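Local coordinates for protein soluble inorganic pyrophosphatase (Toxoplasma gondii, PDB 5WRT) that probably hydrolyses inorganic diphosphate to two phosphates with magnesium as cofactor, as a soluble family I pyrophosphatase, at residues A[91-96]-A[154-159]; A[143-148]-A[186-191]. One frame throughout, in Å; residues are numbered along the deposited sequence.

Interaction 1: residues A[91-96]-A[154-159]. With MG (magnesium ion), chain C.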
ATOM      1  N   TRP A  91       4.746   8.712   1.748  1.00 23.59           N
ATOM      2  CA  TRP A  91       5.996   9.445   1.631  1.00 23.81           C
ATOM      3  C   TRP A  91       5.793  10.643   0.719  1.00 24.20           C
ATOM      4  O   TRP A  91       4.935  10.628  -0.168  1.00 24.22           O
ATOM      5  CB  TRP A  91       7.122   8.549   1.091  1.00 23.25           C
ATOM      6  CG  TRP A  91       7.249   7.249   1.827  1.00 23.46           C
ATOM      7  CD1 TRP A  91       8.030   6.996   2.918  1.00 23.75           C
ATOM      8  CD2 TRP A  91       6.556   6.027   1.539  1.00 22.50           C
ATOM      9  NE1 TRP A  91       7.871   5.693   3.322  1.00 23.82           N
ATOM     10  CE2 TRP A  91       6.972   5.076   2.491  1.00 24.23           C
ATOM     11  CE3 TRP A  91       5.627   5.644   0.566  1.00 21.87           C
ATOM     12  CZ2 TRP A  91       6.492   3.767   2.499  1.00 25.42           C
ATOM     13  CZ3 TRP A  91       5.153   4.344   0.575  1.00 22.52           C
ATOM     14  CH2 TRP A  91       5.586   3.421   1.534  1.00 23.03           C
ATOM     15  N   ASN A  92       6.581  11.692   0.955  1.00 23.30           N
ATOM     16  CA  ASN A  92       6.585  12.831   0.048  1.00 24.07           C
ATOM     17  C   ASN A  92       7.007  12.380  -1.344  1.00 23.87           C
ATOM     18  O   ASN A  92       7.967  11.621  -1.506  1.00 22.93           O
ATOM     19  CB  ASN A  92       7.522  13.922   0.563  1.00 26.04           C
ATOM     20  CG  ASN A  92       7.157  14.386   1.957  1.00 27.54           C
ATOM     21  OD1 ASN A  92       6.134  15.042   2.157  1.00 28.52           O
ATOM     22  ND2 ASN A  92       7.989  14.043   2.933  1.00 26.50           N
ATOM     23  N   TYR A  93       6.277  12.848  -2.352  1.00 23.86           N
ATOM     24  CA  TYR A  93       6.428  12.342  -3.706  1.00 22.18           C
ATOM     25  C   TYR A  93       6.369  13.498  -4.689  1.00 23.18           C
ATOM     26  O   TYR A  93       5.582  14.432  -4.516  1.00 23.95           O
ATOM     27  CB  TYR A  93       5.335  11.314  -4.013  1.00 22.52           C
ATOM     28  CG  TYR A  93       5.399  10.692  -5.389  1.00 22.26           C
ATOM     29  CD1 TYR A  93       6.332   9.707  -5.683  1.00 20.62           C
ATOM     30  CD2 TYR A  93       4.501  11.062  -6.384  1.00 21.43           C
ATOM     31  CE1 TYR A  93       6.389   9.126  -6.936  1.00 22.04           C
ATOM     32  CE2 TYR A  93       4.548  10.484  -7.639  1.00 23.05           C
ATOM     33  CZ  TYR A  93       5.493   9.516  -7.909  1.00 23.22           C
ATOM     34  OH  TYR A  93       5.546   8.938  -9.156  1.00 22.57           O
ATOM     35  N   GLY A  94       7.199  13.426  -5.724  1.00 22.00           N
ATOM     36  CA  GLY A  94       7.252  14.485  -6.710  1.00 21.29           C
ATOM     37  C   GLY A  94       8.120  14.149  -7.902  1.00 22.42           C
ATOM     38  O   GLY A  94       8.132  13.006  -8.366  1.00 22.36           O
ATOM     39  N   ALA A  95       8.868  15.133  -8.398  1.00 22.55           N
ATOM     40  CA  ALA A  95       9.627  14.946  -9.624  1.00 22.70           C
ATOM     41  C   ALA A  95      10.862  15.833  -9.606  1.00 23.26           C
ATOM     42  O   ALA A  95      10.933  16.824  -8.875  1.00 24.57           O
ATOM     43  CB  ALA A  95       8.775  15.248 -10.862  1.00 23.43           C
ATOM     44  N   PHE A  96      11.836  15.455 -10.421  1.00 21.97           N
ATOM     45  CA  PHE A  96      13.054  16.231 -10.613  1.00 23.09           C
ATOM     46  C   PHE A  96      12.827  17.280 -11.694  1.00 23.92           C
ATOM     47  O   PHE A  96      12.335  16.941 -12.778  1.00 23.96           O
ATOM     48  CB  PHE A  96      14.214  15.332 -11.016  1.00 22.12           C
ATOM     49  CG  PHE A  96      14.659  14.382  -9.939  1.00 21.74           C
ATOM     50  CD1 PHE A  96      15.295  14.849  -8.802  1.00 21.84           C
ATOM     51  CD2 PHE A  96      14.444  13.019 -10.070  1.00 21.04           C
ATOM     52  CE1 PHE A  96      15.708  13.973  -7.812  1.00 21.89           C
ATOM     53  CE2 PHE A  96      14.854  12.138  -9.086  1.00 21.16           C
ATOM     54  CZ  PHE A  96      15.487  12.617  -7.954  1.00 21.05           C
ATOM     55  N   ASP A 154       8.984   3.112 -15.460  1.00 25.19           N
ATOM     56  CA  ASP A 154       8.562   4.189 -14.567  1.00 25.07           C
ATOM     57  C   ASP A 154       9.423   4.128 -13.309  1.00 22.76           C
ATOM     58  O   ASP A 154       9.029   3.549 -12.294  1.00 22.06           O
ATOM     59  CB  ASP A 154       7.060   4.066 -14.254  1.00 25.26           C
ATOM     60  CG  ASP A 154       6.539   5.216 -13.416  1.00 23.84           C
ATOM     61  OD1 ASP A 154       7.234   6.246 -13.308  1.00 24.97           O
ATOM     62  OD2 ASP A 154       5.426   5.090 -12.869  1.00 22.37           O
ATOM     63  N   TRP A 155      10.609   4.730 -13.389  1.00 22.80           N
ATOM     64  CA  TRP A 155      11.526   4.750 -12.257  1.00 21.96           C
ATOM     65  C   TRP A 155      10.900   5.455 -11.062  1.00 21.42           C
ATOM     66  O   TRP A 155      10.206   6.466 -11.206  1.00 21.40           O
ATOM     67  CB  TRP A 155      12.827   5.463 -12.628  1.00 22.03           C
ATOM     68  CG  TRP A 155      13.732   4.719 -13.554  1.00 23.35           C
ATOM     69  CD1 TRP A 155      13.884   4.931 -14.890  1.00 24.31           C
ATOM     70  CD2 TRP A 155      14.634   3.660 -13.209  1.00 22.84           C
ATOM     71  NE1 TRP A 155      14.819   4.066 -15.403  1.00 25.33           N
ATOM     72  CE2 TRP A 155      15.293   3.273 -14.392  1.00 24.50           C
ATOM     73  CE3 TRP A 155      14.944   2.998 -12.017  1.00 22.87           C
ATOM     74  CZ2 TRP A 155      16.245   2.255 -14.420  1.00 24.28           C
ATOM     75  CZ3 TRP A 155      15.891   1.987 -12.046  1.00 23.19           C
ATOM     76  CH2 TRP A 155      16.527   1.625 -13.240  1.00 23.94           C
ATOM     77  N   LYS A 156      11.157   4.920  -9.874  1.00 22.14           N
ATOM     78  CA  LYS A 156      10.857   5.599  -8.617  1.00 20.81           C
ATOM     79  C   LYS A 156      12.184   5.770  -7.884  1.00 21.33           C
ATOM     80  O   LYS A 156      12.668   4.838  -7.235  1.00 21.00           O
ATOM     81  CB  LYS A 156       9.841   4.818  -7.787  1.00 20.21           C
ATOM     82  CG  LYS A 156       8.553   4.497  -8.528  1.00 20.58           C
ATOM     83  CD  LYS A 156       7.866   5.766  -9.010  1.00 20.88           C
ATOM     84  CE  LYS A 156       6.581   5.450  -9.760  1.00 23.12           C
ATOM     85  NZ  LYS A 156       6.133   6.580 -10.622  1.00 22.42           N
ATOM     86  N   VAL A 157      12.780   6.950  -8.011  1.00 22.00           N
ATOM     87  CA  VAL A 157      14.034   7.247  -7.330  1.00 20.97           C
ATOM     88  C   VAL A 157      13.746   7.502  -5.858  1.00 20.52           C
ATOM     89  O   VAL A 157      12.788   8.202  -5.508  1.00 20.73           O
ATOM     90  CB  VAL A 157      14.729   8.456  -7.984  1.00 21.12           C
ATOM     91  CG1 VAL A 157      16.009   8.815  -7.235  1.00 20.94           C
ATOM     92  CG2 VAL A 157      15.022   8.179  -9.449  1.00 20.63           C
ATOM     93  N   LEU A 158      14.575   6.936  -4.987  1.00 20.50           N
ATOM     94  CA  LEU A 158      14.454   7.144  -3.553  1.00 21.72           C
ATOM     95  C   LEU A 158      15.503   8.150  -3.103  1.00 22.53           C
ATOM     96  O   LEU A 158      16.667   8.071  -3.507  1.00 22.85           O
ATOM     97  CB  LEU A 158      14.618   5.831  -2.784  1.00 20.80           C
ATOM     98  CG  LEU A 158      13.967   4.589  -3.398  1.00 23.09           C
ATOM     99  CD1 LEU A 158      14.397   3.335  -2.653  1.00 24.75           C
ATOM    100  CD2 LEU A 158      12.450   4.714  -3.412  1.00 22.82           C
ATOM    101  N   ALA A 159      15.089   9.093  -2.259  1.00 21.22           N
ATOM    102  CA  ALA A 159      15.967  10.184  -1.868  1.00 21.98           C
ATOM    103  C   ALA A 159      15.655  10.601  -0.439  1.00 23.29           C
ATOM    104  O   ALA A 159      14.609  10.254   0.115  1.00 23.58           O
ATOM    105  CB  ALA A 159      15.831  11.377  -2.820  1.00 21.55           C
TER
HETATM  106 MG    MG C 401       7.486   8.138 -13.899  1.00 24.45          MG
HETATM  107  O   HOH W   1       9.769   7.861 -13.456  1.00 21.47           O
HETATM  108  O   HOH W   2       5.412   8.301 -14.132  1.00 21.83           O
HETATM  109  O   HOH W   3       8.115  10.205 -14.408  1.00 25.56           O

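Interaction 2: residues A[143-148]-A[186-191]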
ATOM      1  N   GLY A 143      18.732   5.595  -4.166  1.00 22.02           N
ATOM      2  CA  GLY A 143      18.452   4.388  -4.916  1.00 22.05           C
ATOM      3  C   GLY A 143      17.266   4.602  -5.828  1.00 21.50           C
ATOM      4  O   GLY A 143      16.709   5.701  -5.916  1.00 21.12           O
ATOM      5  N   ALA A 144      16.887   3.527  -6.516  1.00 21.36           N
ATOM      6  CA  ALA A 144      15.824   3.620  -7.506  1.00 21.07           C
ATOM      7  C   ALA A 144      15.213   2.248  -7.742  1.00 21.32           C
ATOM      8  O   ALA A 144      15.930   1.249  -7.831  1.00 21.88           O
ATOM      9  CB  ALA A 144      16.341   4.198  -8.828  1.00 21.20           C
ATOM     10  N   LEU A 145      13.887   2.216  -7.843  1.00 21.77           N
ATOM     11  CA  LEU A 145      13.142   1.019  -8.209  1.00 22.31           C
ATOM     12  C   LEU A 145      12.669   1.164  -9.648  1.00 22.22           C
ATOM     13  O   LEU A 145      12.134   2.211 -10.025  1.00 22.97           O
ATOM     14  CB  LEU A 145      11.949   0.809  -7.275  1.00 21.12           C
ATOM     15  CG  LEU A 145      12.261   0.399  -5.836  1.00 21.16           C
ATOM     16  CD1 LEU A 145      11.121   0.787  -4.908  1.00 20.77           C
ATOM     17  CD2 LEU A 145      12.526  -1.095  -5.761  1.00 21.79           C
ATOM     18  N   ALA A 146      12.869   0.117 -10.449  1.00 22.93           N
ATOM     19  CA  ALA A 146      12.542   0.156 -11.874  1.00 24.64           C
ATOM     20  C   ALA A 146      11.168  -0.472 -12.081  1.00 26.49           C
ATOM     21  O   ALA A 146      11.034  -1.616 -12.515  1.00 28.36           O
ATOM     22  CB  ALA A 146      13.614  -0.556 -12.690  1.00 26.22           C
ATOM     23  N   MET A 147      10.131   0.302 -11.776  1.00 27.55           N
ATOM     24  CA  MET A 147       8.769  -0.175 -11.958  1.00 28.94           C
ATOM     25  C   MET A 147       8.407  -0.166 -13.440  1.00 30.24           C
ATOM     26  O   MET A 147       8.759   0.760 -14.177  1.00 29.38           O
ATOM     27  CB  MET A 147       7.795   0.676 -11.141  1.00 27.61           C
ATOM     28  CG  MET A 147       6.428   0.036 -10.933  1.00 31.71           C
ATOM     29  SD  MET A 147       5.089   1.208 -10.638  1.00 35.59           S
ATOM     30  CE  MET A 147       4.944   1.996 -12.231  1.00 31.64           C
ATOM     31  N   ILE A 148       7.715  -1.216 -13.875  1.00 28.49           N
ATOM     32  CA  ILE A 148       7.234  -1.347 -15.246  1.00 32.13           C
ATOM     33  C   ILE A 148       5.715  -1.250 -15.224  1.00 33.54           C
ATOM     34  O   ILE A 148       5.034  -2.143 -14.704  1.00 32.27           O
ATOM     35  CB  ILE A 148       7.693  -2.661 -15.891  1.00 33.63           C
ATOM     36  CG1 ILE A 148       9.210  -2.818 -15.768  1.00 32.83           C
ATOM     37  CG2 ILE A 148       7.274  -2.709 -17.351  1.00 34.06           C
ATOM     38  CD1 ILE A 148       9.991  -1.706 -16.423  1.00 31.89           C
ATOM     39  N   GLY A 186       8.191  -1.153   1.554  1.00 25.34           N
ATOM     40  CA  GLY A 186       6.929  -0.433   1.575  1.00 24.34           C
ATOM     41  C   GLY A 186       6.702   0.377   0.312  1.00 23.09           C
ATOM     42  O   GLY A 186       5.589   0.420  -0.217  1.00 23.37           O
ATOM     43  N   ILE A 187       7.758   1.017  -0.196  1.00 23.26           N
ATOM     44  CA  ILE A 187       7.637   1.783  -1.434  1.00 22.87           C
ATOM     45  C   ILE A 187       7.447   0.854  -2.627  1.00 23.47           C
ATOM     46  O   ILE A 187       6.616   1.114  -3.506  1.00 23.04           O
ATOM     47  CB  ILE A 187       8.861   2.699  -1.615  1.00 24.12           C
ATOM     48  CG1 ILE A 187       8.836   3.832  -0.588  1.00 24.40           C
ATOM     49  CG2 ILE A 187       8.912   3.257  -3.032  1.00 23.16           C
ATOM     50  CD1 ILE A 187      10.165   4.534  -0.426  1.00 22.33           C
ATOM     51  N   ARG A 188       8.204  -0.247  -2.676  1.00 23.73           N
ATOM     52  CA  ARG A 188       8.062  -1.193  -3.780  1.00 23.69           C
ATOM     53  C   ARG A 188       6.660  -1.788  -3.820  1.00 23.14           C
ATOM     54  O   ARG A 188       6.033  -1.860  -4.882  1.00 22.84           O
ATOM     55  CB  ARG A 188       9.106  -2.305  -3.672  1.00 23.71           C
ATOM     56  CG  ARG A 188       8.977  -3.354  -4.778  1.00 24.13           C
ATOM     57  CD  ARG A 188      10.112  -4.369  -4.752  1.00 26.46           C
ATOM     58  NE  ARG A 188      10.592  -4.601  -3.396  1.00 28.14           N
ATOM     59  CZ  ARG A 188      11.866  -4.531  -3.028  1.00 28.98           C
ATOM     60  NH1 ARG A 188      12.806  -4.249  -3.920  1.00 26.04           N
ATOM     61  NH2 ARG A 188      12.199  -4.753  -1.764  1.00 28.80           N
ATOM     62  N   GLU A 189       6.153  -2.226  -2.666  1.00 23.57           N
ATOM     63  CA  GLU A 189       4.835  -2.848  -2.641  1.00 24.35           C
ATOM     64  C   GLU A 189       3.731  -1.831  -2.897  1.00 23.92           C
ATOM     65  O   GLU A 189       2.688  -2.182  -3.460  1.00 24.16           O
ATOM     66  CB  GLU A 189       4.609  -3.555  -1.305  1.00 23.50           C
ATOM     67  CG  GLU A 189       5.548  -4.732  -1.058  1.00 25.08           C
ATOM     68  CD  GLU A 189       5.657  -5.675  -2.245  1.00 25.95           C
ATOM     69  OE1 GLU A 189       4.628  -5.952  -2.897  1.00 25.01           O
ATOM     70  OE2 GLU A 189       6.783  -6.135  -2.530  1.00 28.00           O
ATOM     71  N   TRP A 190       3.941  -0.574  -2.499  1.00 24.16           N
ATOM     72  CA  TRP A 190       2.948   0.459  -2.769  1.00 23.11           C
ATOM     73  C   TRP A 190       2.751   0.644  -4.268  1.00 23.84           C
ATOM     74  O   TRP A 190       1.622   0.608  -4.769  1.00 23.89           O
ATOM     75  CB  TRP A 190       3.364   1.779  -2.116  1.00 23.27           C
ATOM     76  CG  TRP A 190       2.227   2.742  -1.953  1.00 23.92           C
ATOM     77  CD1 TRP A 190       1.492   2.957  -0.823  1.00 22.73           C
ATOM     78  CD2 TRP A 190       1.683   3.611  -2.955  1.00 22.66           C
ATOM     79  NE1 TRP A 190       0.530   3.908  -1.057  1.00 24.60           N
ATOM     80  CE2 TRP A 190       0.624   4.325  -2.359  1.00 24.39           C
ATOM     81  CE3 TRP A 190       1.990   3.857  -4.297  1.00 22.95           C
ATOM     82  CZ2 TRP A 190      -0.129   5.268  -3.058  1.00 23.00           C
ATOM     83  CZ3 TRP A 190       1.241   4.794  -4.989  1.00 24.04           C
ATOM     84  CH2 TRP A 190       0.195   5.487  -4.368  1.00 23.54           C
ATOM     85  N   PHE A 191       3.846   0.834  -5.003  1.00 23.11           N
ATOM     86  CA  PHE A 191       3.747   1.062  -6.438  1.00 24.00           C
ATOM     87  C   PHE A 191       3.479  -0.215  -7.224  1.00 26.29           C
ATOM     88  O   PHE A 191       3.058  -0.132  -8.382  1.00 26.78           O
ATOM     89  CB  PHE A 191       5.014   1.752  -6.943  1.00 24.18           C
ATOM     90  CG  PHE A 191       5.069   3.213  -6.601  1.00 24.47           C
ATOM     91  CD1 PHE A 191       4.317   4.131  -7.318  1.00 24.67           C
ATOM     92  CD2 PHE A 191       5.843   3.666  -5.546  1.00 22.72           C
ATOM     93  CE1 PHE A 191       4.353   5.477  -7.001  1.00 24.96           C
ATOM     94  CE2 PHE A 191       5.882   5.012  -5.224  1.00 24.31           C
ATOM     95  CZ  PHE A 191       5.135   5.918  -5.953  1.00 22.67           C
TER

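Interaction 1: residues A[91-96]-A[154-159]
In the metal-binding active site of this pyrophosphatase domain, Y93 and K156 meet beside a bound magnesium ion. Their two strands, 92-95 and 152-161, are not neighbours in the sheet. Strand 115-125 runs between them, so the contact is made by side chains alone. The Y93 side chain reaches across with CG anti to the backbone N (chi1 -179°). Its OH accepts a hydrogen bond from K156 NZ at 2.8 Å. The ammonium lies at the edge of the ring, near its plane. K156 is bent at chi2 (-59°), and this turns its end back along its own strand toward D154. There NZ forms a salt bridge with D154 OD2 at 2.8 Å, met on the syn side but 34° out of the carboxylate plane. NZ also makes a weak hydrogen bond to D154 OD1, which binds the magnesium at 2.0 Å. Three waters and the carboxylates of D117 and D122 complete the six ligands. Water 1 also donates to W155 O at 2.7 Å. Farther from the metal, the edge of the F96 ring meets V157, with CE2 3.8 Å from V157 CB. K156 NZ also bonds D122 OD2, so one ammonium holds two metal-binding carboxylates and the Y93 hydroxyl. These bonds probably restrain how the carboxylates face the metal.

Interaction 2: residues A[143-148]-A[186-191]
L145 and M147, two residues apart on strand 136-149, carry the strand side of this contact. Both point at helix 183-193. The L145 methyls divide the work. CD1 lies 3.8 Å from I187 CG2 and equally close to R188 CA, so it rests against the helix backbone as well as a side chain. CD2 turns to the arginine and stands 3.7 Å from R188 NH1, approaching the guanidinium obliquely. The R188 chain leaves the helix extended and is bent at chi3. This carries it past L145 at about a right angle. M147 meets the next turn of the helix. Its CG is anti to the backbone N (chi1 -163°), which sends the sulfur across to F191. SD is 3.7 Å from F191 CB and 3.3 Å from F191 O. No hydrogen bond joins the two segments.

This is helix-on-sheet packing in the pyrophosphatase domain. The axes of segments 186-191 and 143-148 run nearly parallel, at 21°, and come within 10.0 Å of each other. The strand belongs to the curled β-barrel of this family. At this point it pairs with 152-161 and 204-212, both antiparallel to it. F205 of strand 204-212 touches L145, M147 and R188.

Further contacts surround the helix side. A face of the F191 ring is covered by W190 CE3, 3.7 Å above its centre, and Y194 meets the same ring edge-to-face. F191 O accepts a hydrogen bond from N203 ND2. A weak hydrogen bond ties R188 NH1 to E209 O. W190 NE1 bonds T88 O. On the strand side, M147 also packs against D154, a ligand of the magnesium ion.

The centres of interactions 1 and 2 lie 9 Å apart, and their segments alternate along the chain in the order 91-96, 143-148, 154-159, 186-191. Strands 136-149 and 152-161 follow each other in sequence and pair antiparallel in one sheet. L158 N to G143 O (2.6 Å) and D154 N to M147 O (2.7 Å) are probable hydrogen bonds of this pair. W91 packs on G186 through CH2, so the other two segments also touch. Interaction 1 lies near the centre of the chain, at the metal site. Interaction 2 sits farther out. Helix 183-193 also touches strand 152-161, through F191 on K156 and I187 on L158, so it packs against both strands, one of which carries the metal ligand D154.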